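Local structure of putative lipoprotein (Parabacteroides distasonis, 4FVS) at residues E81-P86 against M139-R144; N101-P106 against D121-K126; K148-T153 against C161-Y166. The protein is of unknown function but, as an exported DUF3108-like protein of the LolA/LolB clan, probably binds lipid or another hydrophobic ligand. One frame throughout, in Å; residues are numbered along the deposited sequence.

Interaction 1: E81-P86 against M139-R144; sequences ETLSYP and MAIKDR
Thr82 and Ile141 meet tip to tip. The methyl CG2 of Thr82, anti to its backbone N, reaches CD1 of Ile141 at 3.7 Å. Ile141 CG2 also lies near this methyl. Leu83 crosses both strand residues obliquely. Its CD1 lies 3.9 Å from SE of selenomethionine Met139, and its CD2 is 4.1 Å from Ile141 CD1. The Met139 chain runs extended through chi2 and bends at chi3 (72°). That bend brings CE near Leu83 CD2 and, tip to tip, to 4.1 Å from Tyr85 OH. Tyr85 is the N-cap of helix 86-89. The loop between strand 74-78 and this helix lays its apolar side chains on the buried face of strand 132-154, inside the beta fold. Val125 and Ile168 add to the same layer. An alanine at Ile141 would lose the CD1 contacts with Thr82 and Leu83 and the CG2 contact with Thr82, and would probably loosen the packing of the turn on this strand. Within the turn Ser84 OG donates to Glu81 O at 2.8 Å, from above the carbonyl plane, and also bonds Tyr53. The contact is almost wholly apolar, so it depends on shape and burial rather than on directed bonds.

Interaction 2: N101-P106 against D121-K126; sequences NFINYP and DEASVK
Strand 102-104 of the beta fold, paired with strand 74-78, meets the run of chain leading into strand 123-129, which pairs with strand 132-154. The two run roughly antiparallel, but side chains make the polar links between them. Asn104 and Asp121 form a reciprocal pair. Asp121 N donates to Asn104 OD1 at 2.8 Å, nearly straight (166°) and in the plane of the carbonyl. Asn104 N donates to Asp121 OD2 at 3.0 Å, more bent (140°). Asp121 OD2 receives it on its anti lone pair, the one away from OD1. The two side chains cross obliquely, with amide and carboxylate planes 55° apart. Asn104 ND2 is bonded to Glu74 and to the carbonyl of Tyr119, which fixes the amide flip. Beside this pair, Ile103 and Asp121 slide past each other, with Ile103 CG2 at 3.8 Å from Asp121 CB. The same methyl lies 4.0 Å from Ala123 CB. At the other end, Asn101 CB packs on Val125 CG1. Arg144 bonds the carbonyls of Asn104 and Asp121, so it bridges both segments from strand 132-154. Amide and carboxylate oxygens each take a backbone N-H in a two-way link, an acceptor role consistent with an ionised Asp121.

Interaction 3: K148-T153 against C161-Y166; sequences KTESIT and CAKVKY
Segments 148-153 and 161-166 pair as antiparallel strands, although their short axes make an angle of 130°. The pair Glu150 and Cys161 is bonded both ways. Cys161 N donates to Glu150 O at 2.9 Å, and Glu150 N to Cys161 O at 3.0 Å, the latter more bent (133°). In both bonds the donor stands above the carbonyl plane. Lys163 N donates to Lys148 O at 2.8 Å, nearly along the C=O axis; the return bond is weak, so this pair is loose. Thr149 and Ala162 form the non-hydrogen-bonded pair between them, where Thr149 CA makes a CA-H...O contact with Cys161 O at 3.1 Å. This is one part of the ladder of the beta hairpin made by strands 132-154 and 157-171. Lys163 lies side by side with Lys148 and with Glu150, pointing the same way, on the face that also carries Cys161. Lys163 is extended throughout, and its CD lies 4.0 Å from Lys148 CE. Glu150 OE2 accepts from Trp186 NE1 and forms a long salt bridge with Lys148 NZ. It probably also eases the repulsion between the two lysine ammonium groups, while Lys163 makes a cation-pi contact with Tyr184. Further along, Ile152 CB rests 4.1 Å from Cys161 SG.

Overall arrangement
Interaction 1 is the core contact, buried and almost wholly apolar. Interactions 2 and 3 are partly buried and rely on polar bonds, between side chains and backbone in interaction 2 and along a backbone ladder in interaction 3. Interaction 3 lies farthest out, centred about 14 Å from the chain centre, against about 10 Å for interaction 2 and about 7 Å for interaction 1. Strand 132-154 serves both interaction 1 and interaction 3, whose centres lie about 16 Å apart; Tyr166 links them by packing on Ile141 and Tyr85. Interaction 2 joins this system through strand 123-129, with Ala123 probably bonded to Ile141. Along the chain, interaction 2 is nested inside the loop closed by interaction 1, and interaction 3 follows as a local hairpin.

Interaction 1: E81-P86 against M139-R144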
loop_
_atom_site.group_PDB
_atom_site.type_symbol
_atom_site.label_atom_id
_atom_site.label_comp_id
_atom_site.label_asym_id
_atom_site.label_seq_id
_atom_site.Cartn_x
_atom_site.Cartn_y
_atom_site.Cartn_z
ATOM N N GLU A 81 -2.509 1.554 2.590
ATOM C CA GLU A 81 -1.712 1.594 1.353
ATOM C C GLU A 81 -1.552 0.159 0.756
ATOM O O GLU A 81 -1.432 0.006 -0.463
ATOM C CB GLU A 81 -0.347 2.227 1.646
ATOM C CG GLU A 81 0.512 2.549 0.437
ATOM C CD GLU A 81 0.133 3.673 -0.510
ATOM O OE1 GLU A 81 -1.071 4.016 -0.602
ATOM O OE2 GLU A 81 1.049 4.164 -1.215
ATOM N N THR A 82 -1.596 -0.874 1.624
ATOM C CA THR A 82 -1.508 -2.295 1.265
ATOM C C THR A 82 -2.794 -2.697 0.465
ATOM O O THR A 82 -2.712 -3.614 -0.372
ATOM C CB THR A 82 -1.257 -3.163 2.562
ATOM O OG1 THR A 82 0.070 -2.925 3.030
ATOM C CG2 THR A 82 -1.386 -4.652 2.331
ATOM N N LEU A 83 -3.941 -1.989 0.700
ATOM C CA LEU A 83 -5.245 -2.273 0.088
ATOM C C LEU A 83 -5.548 -1.357 -1.107
ATOM O O LEU A 83 -6.694 -1.298 -1.555
ATOM C CB LEU A 83 -6.375 -2.179 1.119
ATOM C CG LEU A 83 -6.200 -2.974 2.439
ATOM C CD1 LEU A 83 -7.298 -2.666 3.366
ATOM C CD2 LEU A 83 -6.157 -4.465 2.199
ATOM N N SER A 84 -4.508 -0.685 -1.651
ATOM C CA SER A 84 -4.531 0.158 -2.860
ATOM C C SER A 84 -4.640 -0.706 -4.117
ATOM O O SER A 84 -3.716 -0.692 -4.956
ATOM C CB SER A 84 -3.253 0.996 -2.955
ATOM O OG SER A 84 -3.014 1.807 -1.821
ATOM N N TYR A 85 -5.699 -1.538 -4.219
ATOM C CA TYR A 85 -5.783 -2.417 -5.381
ATOM C C TYR A 85 -7.221 -2.620 -5.763
ATOM O O TYR A 85 -8.083 -2.503 -4.889
ATOM C CB TYR A 85 -5.061 -3.758 -5.157
ATOM C CG TYR A 85 -5.529 -4.581 -3.973
ATOM C CD1 TYR A 85 -6.604 -5.465 -4.096
ATOM C CD2 TYR A 85 -4.812 -4.590 -2.779
ATOM C CE1 TYR A 85 -7.003 -6.271 -3.039
ATOM C CE2 TYR A 85 -5.181 -5.423 -1.722
ATOM C CZ TYR A 85 -6.277 -6.263 -1.860
ATOM O OH TYR A 85 -6.655 -7.103 -0.846
ATOM N N PRO A 86 -7.466 -2.951 -7.065
ATOM C CA PRO A 86 -8.843 -3.097 -7.576
ATOM C C PRO A 86 -9.818 -3.919 -6.704
ATOM O O PRO A 86 -10.927 -3.461 -6.524
ATOM C CB PRO A 86 -8.619 -3.792 -8.914
ATOM C CG PRO A 86 -7.319 -3.277 -9.377
ATOM C CD PRO A 86 -6.480 -3.084 -8.168
HETATM N N MSE A 139 -10.245 -7.007 7.613
HETATM C CA MSE A 139 -9.200 -7.458 6.707
HETATM C C MSE A 139 -7.933 -7.620 7.485
HETATM O O MSE A 139 -7.461 -6.656 8.094
HETATM C CB MSE A 139 -9.019 -6.516 5.522
HETATM C CG MSE A 139 -10.337 -6.217 4.824
HETATM SE SE MSE A 139 -10.120 -5.366 3.165
HETATM C CE MSE A 139 -9.429 -6.823 2.166
ATOM N N ALA A 140 -7.429 -8.860 7.540
ATOM C CA ALA A 140 -6.219 -9.194 8.269
ATOM C C ALA A 140 -5.045 -9.407 7.318
ATOM O O ALA A 140 -5.093 -10.279 6.458
ATOM C CB ALA A 140 -6.447 -10.430 9.116
ATOM N N ILE A 141 -4.023 -8.555 7.433
ATOM C CA ILE A 141 -2.778 -8.635 6.669
ATOM C C ILE A 141 -1.756 -9.218 7.638
ATOM O O ILE A 141 -1.370 -8.559 8.600
ATOM C CB ILE A 141 -2.360 -7.268 6.044
ATOM C CG1 ILE A 141 -3.500 -6.664 5.188
ATOM C CG2 ILE A 141 -1.064 -7.397 5.221
ATOM C CD1 ILE A 141 -3.568 -5.110 5.309
ATOM N N LYS A 142 -1.367 -10.473 7.415
ATOM C CA LYS A 142 -0.498 -11.196 8.338
ATOM C C LYS A 142 0.550 -12.017 7.583
ATOM O O LYS A 142 0.559 -12.024 6.360
ATOM C CB LYS A 142 -1.376 -12.121 9.237
ATOM C CG LYS A 142 -2.318 -13.036 8.445
ATOM C CD LYS A 142 -3.433 -13.597 9.284
ATOM C CE LYS A 142 -4.434 -14.318 8.402
ATOM N NZ LYS A 142 -5.665 -14.696 9.141
ATOM N N ASP A 143 1.435 -12.713 8.331
ATOM C CA ASP A 143 2.494 -13.587 7.821
ATOM C C ASP A 143 3.316 -12.878 6.738
ATOM O O ASP A 143 3.609 -13.463 5.693
ATOM C CB ASP A 143 1.880 -14.889 7.301
ATOM C CG ASP A 143 0.918 -15.583 8.257
ATOM O OD1 ASP A 143 1.320 -15.859 9.417
ATOM O OD2 ASP A 143 -0.210 -15.911 7.829
ATOM N N ARG A 144 3.690 -11.614 6.998
ATOM C CA ARG A 144 4.480 -10.807 6.074
ATOM C C ARG A 144 5.888 -11.339 6.029
ATOM O O ARG A 144 6.455 -11.598 7.087
ATOM C CB ARG A 144 4.471 -9.318 6.477
ATOM C CG ARG A 144 3.086 -8.675 6.513
ATOM C CD ARG A 144 3.125 -7.260 7.061
ATOM N NE ARG A 144 3.822 -6.287 6.205
ATOM C CZ ARG A 144 4.543 -5.271 6.667
ATOM N NH1 ARG A 144 4.693 -5.096 7.970
ATOM N NH2 ARG A 144 5.139 -4.437 5.830
#

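Interaction 2: N101-P106 against D121-K126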
loop_
_atom_site.group_PDB
_atom_site.type_symbol
_atom_site.label_atom_id
_atom_site.label_comp_id
_atom_site.label_asym_id
_atom_site.label_seq_id
_atom_site.Cartn_x
_atom_site.Cartn_y
_atom_site.Cartn_z
ATOM N N ASN A 101 -3.821 1.936 11.120
ATOM C CA ASN A 101 -2.873 0.943 11.634
ATOM C C ASN A 101 -1.574 1.150 10.874
ATOM O O ASN A 101 -1.555 0.995 9.658
ATOM C CB ASN A 101 -3.409 -0.516 11.547
ATOM C CG ASN A 101 -2.711 -1.546 12.442
ATOM O OD1 ASN A 101 -1.538 -1.431 12.787
ATOM N ND2 ASN A 101 -3.417 -2.602 12.829
ATOM N N PHE A 102 -0.530 1.632 11.561
ATOM C CA PHE A 102 0.776 1.876 10.939
ATOM C C PHE A 102 1.627 0.637 11.044
ATOM O O PHE A 102 1.783 0.083 12.131
ATOM C CB PHE A 102 1.471 3.075 11.576
ATOM C CG PHE A 102 0.864 4.418 11.201
ATOM C CD1 PHE A 102 1.176 5.030 9.992
ATOM C CD2 PHE A 102 0.022 5.091 12.075
ATOM C CE1 PHE A 102 0.646 6.281 9.668
ATOM C CE2 PHE A 102 -0.501 6.344 11.746
ATOM C CZ PHE A 102 -0.186 6.929 10.551
ATOM N N ILE A 103 2.146 0.175 9.915
ATOM C CA ILE A 103 3.009 -1.005 9.853
ATOM C C ILE A 103 4.391 -0.629 9.307
ATOM O O ILE A 103 4.505 0.268 8.470
ATOM C CB ILE A 103 2.367 -2.136 9.025
ATOM C CG1 ILE A 103 1.986 -1.650 7.591
ATOM C CG2 ILE A 103 1.167 -2.725 9.792
ATOM C CD1 ILE A 103 1.599 -2.753 6.545
ATOM N N ASN A 104 5.436 -1.317 9.783
ATOM C CA ASN A 104 6.805 -1.069 9.336
ATOM C C ASN A 104 7.063 -1.673 7.964
ATOM O O ASN A 104 6.402 -2.648 7.567
ATOM C CB ASN A 104 7.825 -1.628 10.321
ATOM C CG ASN A 104 7.933 -3.137 10.352
ATOM O OD1 ASN A 104 6.956 -3.862 10.260
ATOM N ND2 ASN A 104 9.129 -3.651 10.503
ATOM N N TYR A 105 8.061 -1.092 7.262
ATOM C CA TYR A 105 8.578 -1.551 5.997
ATOM C C TYR A 105 10.080 -1.683 6.181
ATOM O O TYR A 105 10.792 -0.682 6.276
ATOM C CB TYR A 105 8.164 -0.631 4.826
ATOM C CG TYR A 105 6.736 -0.867 4.381
ATOM C CD1 TYR A 105 5.664 -0.306 5.074
ATOM C CD2 TYR A 105 6.452 -1.682 3.293
ATOM C CE1 TYR A 105 4.345 -0.549 4.695
ATOM C CE2 TYR A 105 5.133 -1.939 2.905
ATOM C CZ TYR A 105 4.083 -1.371 3.611
ATOM O OH TYR A 105 2.783 -1.590 3.223
ATOM N N PRO A 106 10.575 -2.921 6.348
ATOM C CA PRO A 106 12.016 -3.116 6.560
ATOM C C PRO A 106 12.852 -2.668 5.353
ATOM O O PRO A 106 12.377 -2.684 4.228
ATOM C CB PRO A 106 12.139 -4.630 6.787
ATOM C CG PRO A 106 10.769 -5.082 7.173
ATOM C CD PRO A 106 9.862 -4.213 6.344
ATOM N N ASP A 121 5.364 -5.968 11.248
ATOM C CA ASP A 121 4.133 -5.695 11.966
ATOM C C ASP A 121 2.963 -6.322 11.240
ATOM O O ASP A 121 2.997 -6.383 10.022
ATOM C CB ASP A 121 3.907 -4.176 12.056
ATOM C CG ASP A 121 4.861 -3.400 12.921
ATOM O OD1 ASP A 121 5.221 -3.899 14.011
ATOM O OD2 ASP A 121 5.141 -2.245 12.581
ATOM N N GLU A 122 1.929 -6.747 11.943
ATOM C CA GLU A 122 0.715 -7.223 11.287
ATOM C C GLU A 122 -0.314 -6.113 11.238
ATOM O O GLU A 122 -0.300 -5.192 12.067
ATOM C CB GLU A 122 0.116 -8.435 11.993
ATOM C CG GLU A 122 0.896 -9.701 11.735
ATOM C CD GLU A 122 0.295 -10.955 12.334
ATOM O OE1 GLU A 122 -0.621 -10.849 13.189
ATOM O OE2 GLU A 122 0.753 -12.050 11.934
ATOM N N ALA A 123 -1.277 -6.266 10.355
ATOM C CA ALA A 123 -2.374 -5.329 10.235
ATOM C C ALA A 123 -3.700 -6.065 10.289
ATOM O O ALA A 123 -3.849 -7.139 9.715
ATOM C CB ALA A 123 -2.247 -4.562 8.926
ATOM N N SER A 124 -4.644 -5.519 11.010
ATOM C CA SER A 124 -6.012 -6.015 11.031
ATOM C C SER A 124 -6.871 -4.792 11.148
ATOM O O SER A 124 -7.078 -4.229 12.237
ATOM C CB SER A 124 -6.277 -7.062 12.107
ATOM O OG SER A 124 -7.616 -7.540 12.037
ATOM N N VAL A 125 -7.236 -4.298 9.969
ATOM C CA VAL A 125 -8.004 -3.087 9.833
ATOM C C VAL A 125 -9.494 -3.416 9.688
ATOM O O VAL A 125 -9.903 -4.575 9.718
ATOM C CB VAL A 125 -7.480 -2.245 8.642
ATOM C CG1 VAL A 125 -6.011 -1.891 8.844
ATOM C CG2 VAL A 125 -7.721 -2.928 7.290
ATOM N N LYS A 126 -10.296 -2.373 9.583
ATOM C CA LYS A 126 -11.698 -2.509 9.317
ATOM C C LYS A 126 -12.082 -1.522 8.223
ATOM O O LYS A 126 -11.787 -0.323 8.308
ATOM C CB LYS A 126 -12.525 -2.331 10.568
ATOM C CG LYS A 126 -13.810 -3.124 10.485
ATOM C CD LYS A 126 -14.645 -3.004 11.695
ATOM C CE LYS A 126 -13.977 -3.597 12.906
ATOM N NZ LYS A 126 -14.024 -5.073 13.006
#

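Interaction 3: K148-T153 against C161-Y166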
loop_
_atom_site.group_PDB
_atom_site.type_symbol
_atom_site.label_atom_id
_atom_site.label_comp_id
_atom_site.label_asym_id
_atom_site.label_seq_id
_atom_site.Cartn_x
_atom_site.Cartn_y
_atom_site.Cartn_z
ATOM N N LYS A 148 13.005 -11.050 -1.696
ATOM C CA LYS A 148 14.268 -10.658 -2.303
ATOM C C LYS A 148 14.210 -9.181 -2.665
ATOM O O LYS A 148 13.144 -8.558 -2.553
ATOM C CB LYS A 148 14.504 -11.522 -3.581
ATOM C CG LYS A 148 13.527 -11.208 -4.761
ATOM C CD LYS A 148 13.417 -12.286 -5.843
ATOM C CE LYS A 148 12.192 -12.084 -6.711
ATOM N NZ LYS A 148 12.174 -12.985 -7.898
ATOM N N THR A 149 15.326 -8.649 -3.197
ATOM C CA THR A 149 15.433 -7.309 -3.765
ATOM C C THR A 149 15.615 -7.447 -5.234
ATOM O O THR A 149 16.477 -8.233 -5.661
ATOM C CB THR A 149 16.574 -6.486 -3.151
ATOM O OG1 THR A 149 17.840 -7.139 -3.330
ATOM C CG2 THR A 149 16.308 -6.115 -1.721
ATOM N N GLU A 150 14.831 -6.715 -6.036
ATOM C CA GLU A 150 15.036 -6.798 -7.485
ATOM C C GLU A 150 14.711 -5.487 -8.147
ATOM O O GLU A 150 14.019 -4.662 -7.573
ATOM C CB GLU A 150 14.264 -7.963 -8.151
ATOM C CG GLU A 150 12.747 -7.947 -8.065
ATOM C CD GLU A 150 12.055 -8.963 -8.955
ATOM O OE1 GLU A 150 12.478 -9.126 -10.123
ATOM O OE2 GLU A 150 11.055 -9.564 -8.498
ATOM N N SER A 151 15.254 -5.286 -9.335
ATOM C CA SER A 151 15.048 -4.104 -10.154
ATOM C C SER A 151 13.788 -4.284 -10.969
ATOM O O SER A 151 13.623 -5.317 -11.629
ATOM C CB SER A 151 16.252 -3.857 -11.055
ATOM O OG SER A 151 16.105 -2.644 -11.774
ATOM N N ILE A 152 12.888 -3.283 -10.896
ATOM C CA ILE A 152 11.592 -3.271 -11.574
ATOM C C ILE A 152 11.516 -2.062 -12.484
ATOM O O ILE A 152 11.855 -0.949 -12.070
ATOM C CB ILE A 152 10.440 -3.287 -10.527
ATOM C CG1 ILE A 152 10.436 -4.586 -9.716
ATOM C CG2 ILE A 152 9.050 -3.003 -11.118
ATOM C CD1 ILE A 152 10.306 -5.935 -10.474
ATOM N N THR A 153 11.052 -2.282 -13.720
ATOM C CA THR A 153 10.870 -1.216 -14.698
ATOM C C THR A 153 9.375 -1.037 -14.950
ATOM O O THR A 153 8.665 -2.004 -15.226
ATOM C CB THR A 153 11.663 -1.511 -15.985
ATOM O OG1 THR A 153 13.064 -1.638 -15.668
ATOM C CG2 THR A 153 11.460 -0.452 -17.057
ATOM N N CYS A 161 13.975 -2.346 -5.831
ATOM C CA CYS A 161 12.915 -2.594 -4.866
ATOM C C CYS A 161 13.231 -3.725 -3.928
ATOM O O CYS A 161 14.132 -4.523 -4.159
ATOM C CB CYS A 161 11.616 -2.903 -5.605
ATOM S SG CYS A 161 11.115 -1.650 -6.791
ATOM N N ALA A 162 12.402 -3.814 -2.904
ATOM C CA ALA A 162 12.270 -4.876 -1.952
ATOM C C ALA A 162 10.952 -5.532 -2.235
ATOM O O ALA A 162 9.961 -4.826 -2.434
ATOM C CB ALA A 162 12.323 -4.317 -0.544
ATOM N N LYS A 163 10.950 -6.855 -2.381
ATOM C CA LYS A 163 9.747 -7.632 -2.656
ATOM C C LYS A 163 9.402 -8.368 -1.403
ATOM O O LYS A 163 10.214 -9.124 -0.851
ATOM C CB LYS A 163 9.923 -8.578 -3.867
ATOM C CG LYS A 163 8.633 -9.265 -4.328
ATOM C CD LYS A 163 8.928 -10.528 -5.086
ATOM C CE LYS A 163 7.660 -11.127 -5.601
ATOM N NZ LYS A 163 7.905 -12.081 -6.720
ATOM N N VAL A 164 8.195 -8.096 -0.931
ATOM C CA VAL A 164 7.610 -8.603 0.312
ATOM C C VAL A 164 6.255 -9.243 0.027
ATOM O O VAL A 164 5.466 -8.699 -0.751
ATOM C CB VAL A 164 7.493 -7.437 1.339
ATOM C CG1 VAL A 164 6.552 -7.782 2.479
ATOM C CG2 VAL A 164 8.860 -7.041 1.893
ATOM N N LYS A 165 6.016 -10.412 0.622
ATOM C CA LYS A 165 4.768 -11.176 0.521
ATOM C C LYS A 165 3.970 -10.991 1.804
ATOM O O LYS A 165 4.565 -10.815 2.865
ATOM C CB LYS A 165 5.063 -12.683 0.267
ATOM C CG LYS A 165 3.827 -13.584 0.154
ATOM C CD LYS A 165 4.205 -15.044 -0.061
ATOM C CE LYS A 165 3.054 -16.007 0.137
ATOM N NZ LYS A 165 3.432 -17.388 -0.258
ATOM N N TYR A 166 2.637 -11.042 1.716
ATOM C CA TYR A 166 1.725 -10.971 2.873
ATOM C C TYR A 166 0.546 -11.902 2.608
ATOM O O TYR A 166 0.225 -12.142 1.450
ATOM C CB TYR A 166 1.244 -9.523 3.147
ATOM C CG TYR A 166 0.358 -8.965 2.040
ATOM C CD1 TYR A 166 -1.014 -9.251 1.998
ATOM C CD2 TYR A 166 0.896 -8.207 0.998
ATOM C CE1 TYR A 166 -1.809 -8.853 0.919
ATOM C CE2 TYR A 166 0.101 -7.778 -0.075
ATOM C CZ TYR A 166 -1.249 -8.113 -0.115
ATOM O OH TYR A 166 -2.035 -7.736 -1.178
#